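Local coordinates for endo-beta-mannanase (Opitutaceae bacterium TAV5, PDB 7BOB), which probably hydrolyses beta-1,4-linked mannosides from the chain end, as an exo-acting glycosyl hydrolase of family 5 that assembles as a homotrimer, at residues 490-501 with 515-526; 411-419 with 557-566. One frame throughout, in Å; residues are numbered along the deposited sequence.

Interaction 1: 490-501 with 515-526; sequences AEIADYRAATPA and FLRGMRVRIEPR
A two-stranded antiparallel ribbon with a classic beta bulge joins Glu-491, Ala-493 and Asp-494 of strand 490-496 to Glu-524 and Arg-522 of strand 520-525. Glu-491 and Glu-524 form a hydrogen-bonded pair, Glu-524 N lying 2.8 Å from Glu-491 O. At this end of the ribbon Glu-491 OE1 also meets Arg-526 NH1 at 2.7 Å in a salt bridge, the carboxylate turned 86° from the guanidinium plane. At the bulge Ala-493 N donates to Arg-522 O at 2.7 Å, while the bond from Asp-494 N to the same oxygen is weak; Ala-493 CB lies 3.6 Å from that oxygen, where a small side chain probably suits the bulge. Val-521 puts CG1 against Ile-492 CG2 (3.9 Å) and near the Tyr-495 ring.

At the far end two arginines run side by side in the same direction. Arg-520 reaches out fully extended, CG opposite its backbone N (chi1 -164°), and Arg-496 lays its guanidinium flat on that of Arg-520, centres 3.6 Å apart and planes at 13°. The methyl of Ala-501 takes the other face, CB 3.4 Å from Arg-520 NH2, and Arg-520 CD sits over one face of the Phe-515 ring.

Asp-494 OD1 accepts a hydrogen bond from Leu-255 N of the second subunit, so the ribbon also takes part in the trimer interface. The stack brings two like charges close; Asp-534, salt-bridged to Arg-520, and a weak, long ion pair of Arg-496 with Glu-536 probably balance them, while Thr-499 O lies near the Arg-520 plane, 2.6 Å from NH1.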
loop_
_atom_site.group_PDB
_atom_site.type_symbol
_atom_site.label_atom_id
_atom_site.label_comp_id
_atom_site.label_asym_id
_atom_site.label_seq_id
_atom_site.Cartn_x
_atom_site.Cartn_y
_atom_site.Cartn_z
ATOM N N ALA A 490 -13.616 15.690 32.209
ATOM C CA ALA A 490 -14.256 16.452 31.148
ATOM C C ALA A 490 -15.015 15.480 30.252
ATOM O O ALA A 490 -14.658 14.306 30.166
ATOM C CB ALA A 490 -13.228 17.244 30.339
ATOM N N GLU A 491 -16.082 15.971 29.634
ATOM C CA GLU A 491 -16.895 15.230 28.681
ATOM C C GLU A 491 -16.712 15.814 27.286
ATOM O O GLU A 491 -16.389 16.997 27.129
ATOM C CB GLU A 491 -18.379 15.294 29.054
ATOM C CG GLU A 491 -18.801 14.313 30.105
ATOM C CD GLU A 491 -20.063 14.748 30.816
ATOM O OE1 GLU A 491 -20.804 15.588 30.265
ATOM O OE2 GLU A 491 -20.310 14.257 31.936
ATOM N N ILE A 492 -16.946 14.977 26.274
ATOM C CA ILE A 492 -16.930 15.435 24.888
ATOM C C ILE A 492 -18.273 16.085 24.583
ATOM O O ILE A 492 -19.322 15.429 24.650
ATOM C CB ILE A 492 -16.654 14.288 23.905
ATOM C CG1 ILE A 492 -15.298 13.622 24.177
ATOM C CG2 ILE A 492 -16.676 14.812 22.486
ATOM C CD1 ILE A 492 -15.019 12.401 23.246
ATOM N N ALA A 493 -18.241 17.373 24.238
ATOM C CA ALA A 493 -19.461 18.057 23.832
ATOM C C ALA A 493 -19.739 17.886 22.350
ATOM O O ALA A 493 -20.898 17.737 21.949
ATOM C CB ALA A 493 -19.380 19.544 24.173
ATOM N N ASP A 494 -18.692 17.893 21.531
ATOM C CA ASP A 494 -18.822 17.715 20.092
ATOM C C ASP A 494 -17.433 17.471 19.531
ATOM O O ASP A 494 -16.426 17.741 20.193
ATOM C CB ASP A 494 -19.457 18.943 19.412
ATOM C CG ASP A 494 -19.851 18.686 17.952
ATOM O OD1 ASP A 494 -19.851 17.508 17.511
ATOM O OD2 ASP A 494 -20.157 19.661 17.231
ATOM N N TYR A 495 -17.395 16.966 18.301
ATOM C CA TYR A 495 -16.178 17.069 17.516
ATOM C C TYR A 495 -15.985 18.505 17.040
ATOM O O TYR A 495 -16.899 19.328 17.074
ATOM C CB TYR A 495 -16.239 16.141 16.314
ATOM C CG TYR A 495 -16.651 14.739 16.686
ATOM C CD1 TYR A 495 -15.735 13.843 17.242
ATOM C CD2 TYR A 495 -17.962 14.318 16.505
ATOM C CE1 TYR A 495 -16.122 12.562 17.579
ATOM C CE2 TYR A 495 -18.355 13.062 16.847
ATOM C CZ TYR A 495 -17.440 12.179 17.374
ATOM O OH TYR A 495 -17.863 10.909 17.694
ATOM N N ARG A 496 -14.786 18.788 16.542
ATOM C CA ARG A 496 -14.516 20.046 15.857
ATOM C C ARG A 496 -13.455 19.779 14.802
ATOM O O ARG A 496 -12.841 18.713 14.780
ATOM C CB ARG A 496 -14.051 21.121 16.840
ATOM C CG ARG A 496 -12.957 20.611 17.773
ATOM C CD ARG A 496 -12.073 21.758 18.231
ATOM N NE ARG A 496 -11.467 22.396 17.068
ATOM C CZ ARG A 496 -10.988 23.633 17.061
ATOM N NH1 ARG A 496 -11.034 24.372 18.170
ATOM N NH2 ARG A 496 -10.455 24.119 15.939
ATOM N N ALA A 497 -13.211 20.768 13.946
ATOM C CA ALA A 497 -12.266 20.575 12.846
ATOM C C ALA A 497 -10.852 20.323 13.372
ATOM O O ALA A 497 -10.395 20.964 14.327
ATOM C CB ALA A 497 -12.271 21.798 11.923
ATOM N N ALA A 498 -10.144 19.414 12.709
ATOM C CA ALA A 498 -8.812 18.999 13.134
ATOM C C ALA A 498 -7.742 19.959 12.635
ATOM O O ALA A 498 -6.702 19.530 12.133
ATOM C CB ALA A 498 -8.515 17.584 12.640
ATOM N N THR A 499 -7.988 21.257 12.792
ATOM C CA THR A 499 -7.038 22.283 12.400
ATOM C C THR A 499 -6.025 22.511 13.514
ATOM O O THR A 499 -6.292 22.194 14.676
ATOM C CB THR A 499 -7.783 23.578 12.084
ATOM O OG1 THR A 499 -8.554 23.974 13.231
ATOM C CG2 THR A 499 -8.680 23.380 10.885
ATOM N N PRO A 500 -4.857 23.073 13.190
ATOM C CA PRO A 500 -3.778 23.162 14.189
ATOM C C PRO A 500 -4.180 23.945 15.430
ATOM O O PRO A 500 -4.960 24.898 15.375
ATOM C CB PRO A 500 -2.652 23.870 13.430
ATOM C CG PRO A 500 -2.856 23.470 12.028
ATOM C CD PRO A 500 -4.373 23.415 11.839
ATOM N N ALA A 501 -3.649 23.517 16.567
ATOM C CA ALA A 501 -3.833 24.224 17.820
ATOM C C ALA A 501 -2.526 24.930 18.141
ATOM O O ALA A 501 -1.465 24.293 18.166
ATOM C CB ALA A 501 -4.248 23.278 18.942
ATOM N N PHE A 515 -3.562 15.106 15.689
ATOM C CA PHE A 515 -4.549 14.808 16.707
ATOM C C PHE A 515 -4.875 13.335 16.595
ATOM O O PHE A 515 -4.806 12.755 15.506
ATOM C CB PHE A 515 -5.800 15.705 16.537
ATOM C CG PHE A 515 -5.474 17.175 16.616
ATOM C CD1 PHE A 515 -5.147 17.886 15.473
ATOM C CD2 PHE A 515 -5.415 17.824 17.839
ATOM C CE1 PHE A 515 -4.790 19.227 15.545
ATOM C CE2 PHE A 515 -5.071 19.162 17.913
ATOM C CZ PHE A 515 -4.762 19.864 16.757
ATOM N N LEU A 516 -5.191 12.723 17.725
ATOM C CA LEU A 516 -5.243 11.269 17.751
ATOM C C LEU A 516 -6.377 10.774 16.866
ATOM O O LEU A 516 -7.506 11.268 16.947
ATOM C CB LEU A 516 -5.409 10.754 19.183
ATOM C CG LEU A 516 -4.942 9.310 19.415
ATOM C CD1 LEU A 516 -3.409 9.200 19.379
ATOM C CD2 LEU A 516 -5.480 8.775 20.743
ATOM N N ARG A 517 -6.049 9.810 16.005
ATOM C CA ARG A 517 -6.942 9.280 14.987
ATOM C C ARG A 517 -7.413 10.368 14.031
ATOM O O ARG A 517 -8.431 10.203 13.372
ATOM C CB ARG A 517 -8.150 8.565 15.604
ATOM C CG ARG A 517 -7.800 7.461 16.588
ATOM C CD ARG A 517 -9.073 6.762 17.018
ATOM N NE ARG A 517 -8.859 5.781 18.080
ATOM C CZ ARG A 517 -8.654 4.479 17.859
ATOM N NH1 ARG A 517 -8.615 4.015 16.608
ATOM N NH2 ARG A 517 -8.484 3.636 18.883
ATOM N N GLY A 518 -6.688 11.486 13.946
ATOM C CA GLY A 518 -7.072 12.529 13.021
ATOM C C GLY A 518 -8.276 13.337 13.438
ATOM O O GLY A 518 -8.777 14.131 12.631
ATOM N N MET A 519 -8.766 13.163 14.668
ATOM C CA MET A 519 -9.966 13.850 15.122
ATOM C C MET A 519 -9.650 14.720 16.333
ATOM O O MET A 519 -8.791 14.390 17.169
ATOM C CB MET A 519 -11.073 12.862 15.476
ATOM C CG MET A 519 -11.595 12.128 14.257
ATOM S SD MET A 519 -13.052 11.139 14.611
ATOM C CE MET A 519 -12.331 9.786 15.569
ATOM N N ARG A 520 -10.361 15.835 16.411
ATOM C CA ARG A 520 -10.253 16.779 17.498
ATOM C C ARG A 520 -11.623 16.949 18.143
ATOM O O ARG A 520 -12.656 16.849 17.473
ATOM C CB ARG A 520 -9.711 18.101 16.982
ATOM C CG ARG A 520 -9.214 19.005 18.051
ATOM C CD ARG A 520 -8.362 20.078 17.461
ATOM N NE ARG A 520 -8.153 21.138 18.432
ATOM C CZ ARG A 520 -7.781 22.366 18.113
ATOM N NH1 ARG A 520 -7.591 22.690 16.834
ATOM N NH2 ARG A 520 -7.604 23.262 19.071
ATOM N N VAL A 521 -11.632 17.192 19.454
ATOM C CA VAL A 521 -12.876 17.222 20.210
ATOM C C VAL A 521 -12.987 18.546 20.938
ATOM O O VAL A 521 -11.986 19.165 21.309
ATOM C CB VAL A 521 -13.003 16.068 21.227
ATOM C CG1 VAL A 521 -13.271 14.755 20.505
ATOM C CG2 VAL A 521 -11.767 16.008 22.116
ATOM N N ARG A 522 -14.231 18.969 21.136
ATOM C CA ARG A 522 -14.570 20.076 22.018
ATOM C C ARG A 522 -15.057 19.494 23.344
ATOM O O ARG A 522 -16.007 18.701 23.374
ATOM C CB ARG A 522 -15.642 20.954 21.380
ATOM C CG ARG A 522 -15.822 22.270 22.082
ATOM C CD ARG A 522 -17.286 22.661 22.186
ATOM N NE ARG A 522 -17.791 23.246 20.950
ATOM C CZ ARG A 522 -18.574 24.324 20.905
ATOM N NH1 ARG A 522 -18.936 24.934 22.027
ATOM N NH2 ARG A 522 -18.995 24.798 19.738
ATOM N N ILE A 523 -14.413 19.873 24.435
ATOM C CA ILE A 523 -14.748 19.283 25.719
ATOM C C ILE A 523 -15.527 20.279 26.569
ATOM O O ILE A 523 -15.506 21.489 26.346
ATOM C CB ILE A 523 -13.500 18.779 26.460
ATOM C CG1 ILE A 523 -12.479 19.907 26.621
ATOM C CG2 ILE A 523 -12.896 17.565 25.690
ATOM C CD1 ILE A 523 -12.579 20.668 27.929
ATOM N N GLU A 524 -16.234 19.736 27.557
ATOM C CA GLU A 524 -16.854 20.506 28.625
ATOM C C GLU A 524 -16.260 20.053 29.952
ATOM O O GLU A 524 -16.312 18.849 30.263
ATOM C CB GLU A 524 -18.370 20.318 28.625
ATOM C CG GLU A 524 -19.125 21.314 29.475
ATOM C CD GLU A 524 -19.127 22.695 28.859
ATOM O OE1 GLU A 524 -19.328 22.805 27.616
ATOM O OE2 GLU A 524 -18.916 23.664 29.625
ATOM N N PRO A 525 -15.672 20.945 30.751
ATOM C CA PRO A 525 -15.089 20.517 32.033
ATOM C C PRO A 525 -16.130 19.946 32.991
ATOM O O PRO A 525 -17.237 20.461 33.119
ATOM C CB PRO A 525 -14.461 21.805 32.570
ATOM C CG PRO A 525 -14.066 22.552 31.316
ATOM C CD PRO A 525 -15.208 22.289 30.359
ATOM N N ARG A 526 -15.780 18.831 33.633
ATOM C CA ARG A 526 -16.640 18.182 34.625
ATOM C C ARG A 526 -15.736 17.733 35.773
ATOM O O ARG A 526 -15.605 16.551 36.091
ATOM C CB ARG A 526 -17.437 17.010 34.044
ATOM C CG ARG A 526 -18.527 17.408 33.016
ATOM C CD ARG A 526 -19.791 18.011 33.671
ATOM N NE ARG A 526 -20.444 19.049 32.853
ATOM C CZ ARG A 526 -21.432 18.823 31.979
ATOM N NH1 ARG A 526 -21.875 17.584 31.797
ATOM N NH2 ARG A 526 -21.980 19.831 31.283
HETATM O O HOH W 1 -7.149 25.722 17.277
#

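Interaction 2: 411-419 with 557-566; sequences RRLILAHHL and DVEASFLSQW
Helix 411-419 and helix 558-564 cross almost at right angles, 84° between their directions and 9.3 Å between axes, with Arg-412 and Glu-559 closest in backbone. The pair belongs to the alpha/beta domain that follows the family 5 barrel, and Asp-557 is the N-cap of the second helix.

Leu-415 is the apolar centre. With CG opposite its backbone N (chi1 -179°), its branches divide: CD2 rests on Phe-562 CB and Leu-563 CG, both at 3.8 Å, while CD1 meets the edge of the Trp-566 ring at CZ3, 3.6 Å away. A branched leucine suits this place because its two methyls can touch different partners. One turn on, Leu-419 CD1 approaches Phe-562 CD2, and the Phe-562 ring stacks on Trp-576. Glu-559 spends its methylene groups on this contact, CB lying 3.9 Å from Arg-412 CG, while its OE2 is hydrogen-bonded to Tyr-580 OH and His-473 ND1.

Asp-557 does two jobs. Its OD1 accepts from Ala-560 N at 3.2 Å, met from above the carboxylate plane, and OD2 offers its syn lone pair to Arg-412 NH2 at 2.6 Å in a salt bridge that lies in the guanidinium plane. Arginine suits position 412 because its long, extended chain passes Glu-559 CB and carries the charge to the N-cap residue; Glu-408 forms a salt bridge with NH1. With an alanine here instead of Asp-557, Ala-560 N would probably lose its cap and Arg-412 NH2 its anion across the contact.

Arg-411 turns one guanidinium face to Leu-563 CD1, and at its edge a water accepts from Arg-411 NH2 (3.1 Å) and donates to Ala-560 O.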
loop_
_atom_site.group_PDB
_atom_site.type_symbol
_atom_site.label_atom_id
_atom_site.label_comp_id
_atom_site.label_asym_id
_atom_site.label_seq_id
_atom_site.Cartn_x
_atom_site.Cartn_y
_atom_site.Cartn_z
ATOM N N ARG A 411 7.416 4.673 17.625
ATOM C CA ARG A 411 7.858 6.008 17.223
ATOM C C ARG A 411 7.612 7.018 18.334
ATOM O O ARG A 411 8.460 7.878 18.603
ATOM C CB ARG A 411 7.124 6.470 15.960
ATOM C CG ARG A 411 7.973 6.514 14.705
ATOM C CD ARG A 411 7.090 6.400 13.420
ATOM N NE ARG A 411 5.958 7.322 13.438
ATOM C CZ ARG A 411 6.046 8.601 13.077
ATOM N NH1 ARG A 411 7.236 9.074 12.676
ATOM N NH2 ARG A 411 4.964 9.402 13.121
ATOM N N ARG A 412 6.445 6.934 18.978
ATOM C CA ARG A 412 6.103 7.890 20.031
ATOM C C ARG A 412 6.909 7.623 21.290
ATOM O O ARG A 412 7.300 8.563 21.999
ATOM C CB ARG A 412 4.614 7.818 20.351
ATOM C CG ARG A 412 3.694 8.184 19.194
ATOM C CD ARG A 412 2.269 7.681 19.458
ATOM N NE ARG A 412 1.267 8.444 18.714
ATOM C CZ ARG A 412 0.891 8.133 17.475
ATOM N NH1 ARG A 412 1.440 7.073 16.863
ATOM N NH2 ARG A 412 -0.031 8.874 16.845
ATOM N N LEU A 413 7.159 6.345 21.583
ATOM C CA LEU A 413 7.910 6.017 22.775
ATOM C C LEU A 413 9.366 6.430 22.610
ATOM O O LEU A 413 9.969 6.976 23.542
ATOM C CB LEU A 413 7.775 4.523 23.070
ATOM C CG LEU A 413 6.414 4.027 23.573
ATOM C CD1 LEU A 413 6.433 2.517 23.742
ATOM C CD2 LEU A 413 6.045 4.689 24.878
ATOM N N ILE A 414 9.927 6.231 21.412
ATOM C CA ILE A 414 11.337 6.543 21.185
ATOM C C ILE A 414 11.593 8.027 21.418
ATOM O O ILE A 414 12.546 8.417 22.109
ATOM C CB ILE A 414 11.759 6.113 19.772
ATOM C CG1 ILE A 414 11.976 4.595 19.733
ATOM C CG2 ILE A 414 13.003 6.878 19.328
ATOM C CD1 ILE A 414 12.120 4.016 18.325
ATOM N N LEU A 415 10.723 8.873 20.867
ATOM C CA LEU A 415 10.916 10.316 20.931
ATOM C C LEU A 415 10.661 10.838 22.332
ATOM O O LEU A 415 11.423 11.668 22.843
ATOM C CB LEU A 415 9.988 11.021 19.934
ATOM C CG LEU A 415 10.172 12.534 19.935
ATOM C CD1 LEU A 415 11.507 12.909 19.317
ATOM C CD2 LEU A 415 9.036 13.208 19.202
ATOM N N ALA A 416 9.571 10.393 22.962
ATOM C CA ALA A 416 9.323 10.802 24.339
ATOM C C ALA A 416 10.485 10.387 25.234
ATOM O O ALA A 416 10.945 11.175 26.066
ATOM C CB ALA A 416 8.012 10.207 24.842
ATOM N N HIS A 417 10.992 9.160 25.045
ATOM C CA HIS A 417 12.112 8.662 25.836
ATOM C C HIS A 417 13.335 9.552 25.673
ATOM O O HIS A 417 13.997 9.898 26.657
ATOM C CB HIS A 417 12.438 7.228 25.419
ATOM C CG HIS A 417 13.636 6.650 26.104
ATOM N ND1 HIS A 417 14.867 6.549 25.491
ATOM C CD2 HIS A 417 13.786 6.117 27.341
ATOM C CE1 HIS A 417 15.724 5.979 26.318
ATOM N NE2 HIS A 417 15.094 5.715 27.450
ATOM N N HIS A 418 13.638 9.951 24.435
ATOM C CA HIS A 418 14.807 10.794 24.197
ATOM C C HIS A 418 14.602 12.205 24.752
ATOM O O HIS A 418 15.519 12.784 25.356
ATOM C CB HIS A 418 15.118 10.849 22.705
ATOM C CG HIS A 418 15.908 12.054 22.296
ATOM N ND1 HIS A 418 17.224 12.250 22.676
ATOM C CD2 HIS A 418 15.567 13.131 21.549
ATOM C CE1 HIS A 418 17.658 13.392 22.173
ATOM N NE2 HIS A 418 16.674 13.941 21.477
ATOM N N LEU A 419 13.405 12.770 24.564
ATOM C CA LEU A 419 13.171 14.143 24.989
ATOM C C LEU A 419 13.103 14.239 26.507
ATOM O O LEU A 419 13.536 15.243 27.077
ATOM C CB LEU A 419 11.887 14.694 24.357
ATOM C CG LEU A 419 11.838 14.827 22.825
ATOM C CD1 LEU A 419 10.430 15.237 22.336
ATOM C CD2 LEU A 419 12.895 15.797 22.287
ATOM N N ASP A 557 -2.076 15.237 19.768
ATOM C CA ASP A 557 -1.099 14.158 19.637
ATOM C C ASP A 557 0.294 14.777 19.645
ATOM O O ASP A 557 0.888 15.051 18.595
ATOM C CB ASP A 557 -1.360 13.345 18.375
ATOM C CG ASP A 557 -0.592 12.047 18.357
ATOM O OD1 ASP A 557 0.426 11.940 19.095
ATOM O OD2 ASP A 557 -0.988 11.148 17.591
ATOM N N VAL A 558 0.832 14.956 20.857
ATOM C CA VAL A 558 2.090 15.684 21.057
ATOM C C VAL A 558 3.220 15.043 20.256
ATOM O O VAL A 558 3.870 15.687 19.419
ATOM C CB VAL A 558 2.427 15.746 22.560
ATOM C CG1 VAL A 558 3.771 16.436 22.812
ATOM C CG2 VAL A 558 1.303 16.445 23.316
ATOM N N GLU A 559 3.464 13.757 20.497
ATOM C CA GLU A 559 4.610 13.117 19.874
ATOM C C GLU A 559 4.486 13.100 18.360
ATOM O O GLU A 559 5.476 13.327 17.653
ATOM C CB GLU A 559 4.785 11.709 20.433
ATOM C CG GLU A 559 5.313 11.719 21.869
ATOM C CD GLU A 559 4.204 11.968 22.881
ATOM O OE1 GLU A 559 3.015 11.965 22.492
ATOM O OE2 GLU A 559 4.525 12.140 24.061
ATOM N N ALA A 560 3.276 12.856 17.841
ATOM C CA ALA A 560 3.089 12.878 16.397
ATOM C C ALA A 560 3.353 14.274 15.847
ATOM O O ALA A 560 4.074 14.431 14.851
ATOM C CB ALA A 560 1.678 12.403 16.028
ATOM N N SER A 561 2.772 15.303 16.483
ATOM C CA SER A 561 3.024 16.679 16.059
ATOM C C SER A 561 4.514 16.984 16.013
ATOM O O SER A 561 5.020 17.507 15.016
ATOM C CB SER A 561 2.305 17.682 16.974
ATOM O OG SER A 561 0.960 17.327 17.250
ATOM N N PHE A 562 5.224 16.669 17.088
ATOM C CA PHE A 562 6.669 16.864 17.078
ATOM C C PHE A 562 7.330 16.079 15.941
ATOM O O PHE A 562 8.188 16.611 15.220
ATOM C CB PHE A 562 7.247 16.448 18.421
ATOM C CG PHE A 562 6.872 17.361 19.563
ATOM C CD1 PHE A 562 6.223 18.574 19.329
ATOM C CD2 PHE A 562 7.204 17.023 20.866
ATOM C CE1 PHE A 562 5.900 19.387 20.365
ATOM C CE2 PHE A 562 6.880 17.838 21.909
ATOM C CZ PHE A 562 6.220 19.036 21.661
ATOM N N LEU A 563 6.929 14.813 15.755
ATOM C CA LEU A 563 7.524 14.005 14.695
ATOM C C LEU A 563 7.202 14.563 13.312
ATOM O O LEU A 563 8.054 14.491 12.420
ATOM C CB LEU A 563 7.078 12.544 14.813
ATOM C CG LEU A 563 7.741 11.727 15.938
ATOM C CD1 LEU A 563 6.971 10.461 16.219
ATOM C CD2 LEU A 563 9.192 11.414 15.648
ATOM N N SER A 564 6.008 15.158 13.117
ATOM C CA SER A 564 5.690 15.768 11.822
ATOM C C SER A 564 6.564 16.971 11.507
ATOM O O SER A 564 6.648 17.364 10.339
ATOM C CB SER A 564 4.205 16.173 11.752
ATOM O OG SER A 564 3.934 17.302 12.580
ATOM N N GLN A 565 7.206 17.578 12.506
ATOM C CA GLN A 565 8.104 18.708 12.290
ATOM C C GLN A 565 9.569 18.305 12.386
ATOM O O GLN A 565 10.435 19.146 12.673
ATOM C CB GLN A 565 7.765 19.854 13.254
ATOM C CG GLN A 565 6.250 20.232 13.254
ATOM C CD GLN A 565 5.720 20.638 11.863
ATOM O OE1 GLN A 565 4.793 20.020 11.317
ATOM N NE2 GLN A 565 6.328 21.668 11.285
ATOM N N TRP A 566 9.850 17.041 12.078
ATOM C CA TRP A 566 11.210 16.518 12.112
ATOM C C TRP A 566 12.230 17.325 11.315
ATOM O O TRP A 566 13.370 17.466 11.801
ATOM C CB TRP A 566 11.217 15.062 11.637
ATOM C CG TRP A 566 12.360 14.290 12.221
ATOM C CD1 TRP A 566 13.423 13.757 11.548
ATOM C CD2 TRP A 566 12.579 14.010 13.606
ATOM N NE1 TRP A 566 14.273 13.134 12.429
ATOM C CE2 TRP A 566 13.777 13.282 13.701
ATOM C CE3 TRP A 566 11.863 14.287 14.776
ATOM C CZ2 TRP A 566 14.282 12.838 14.919
ATOM C CZ3 TRP A 566 12.360 13.845 15.974
ATOM C CH2 TRP A 566 13.559 13.125 16.042
HETATM O O HOH W 2 4.013 12.377 12.825
#

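In the fold
Both contacts lie in the C-terminal part of the chain, their centres about 20 Å apart, and the chain runs through both strands of interaction 1 between the two helices of interaction 2. Interaction 1 is peripheral, about 35 Å from the chain centre: backbone bonds carry the ribbon, and charged ends dominate its side chains where a second subunit approaches. Interaction 2 lies deeper, at about 18 Å, touches no other chain, and rests on apolar packing bordered by charges. The two meet directly: Leu-516 of segment 515-526 packs its CD1 3.6 Å from Asp-557 OD2, beside the salt bridge that ties helix 411-419 to helix 558-564.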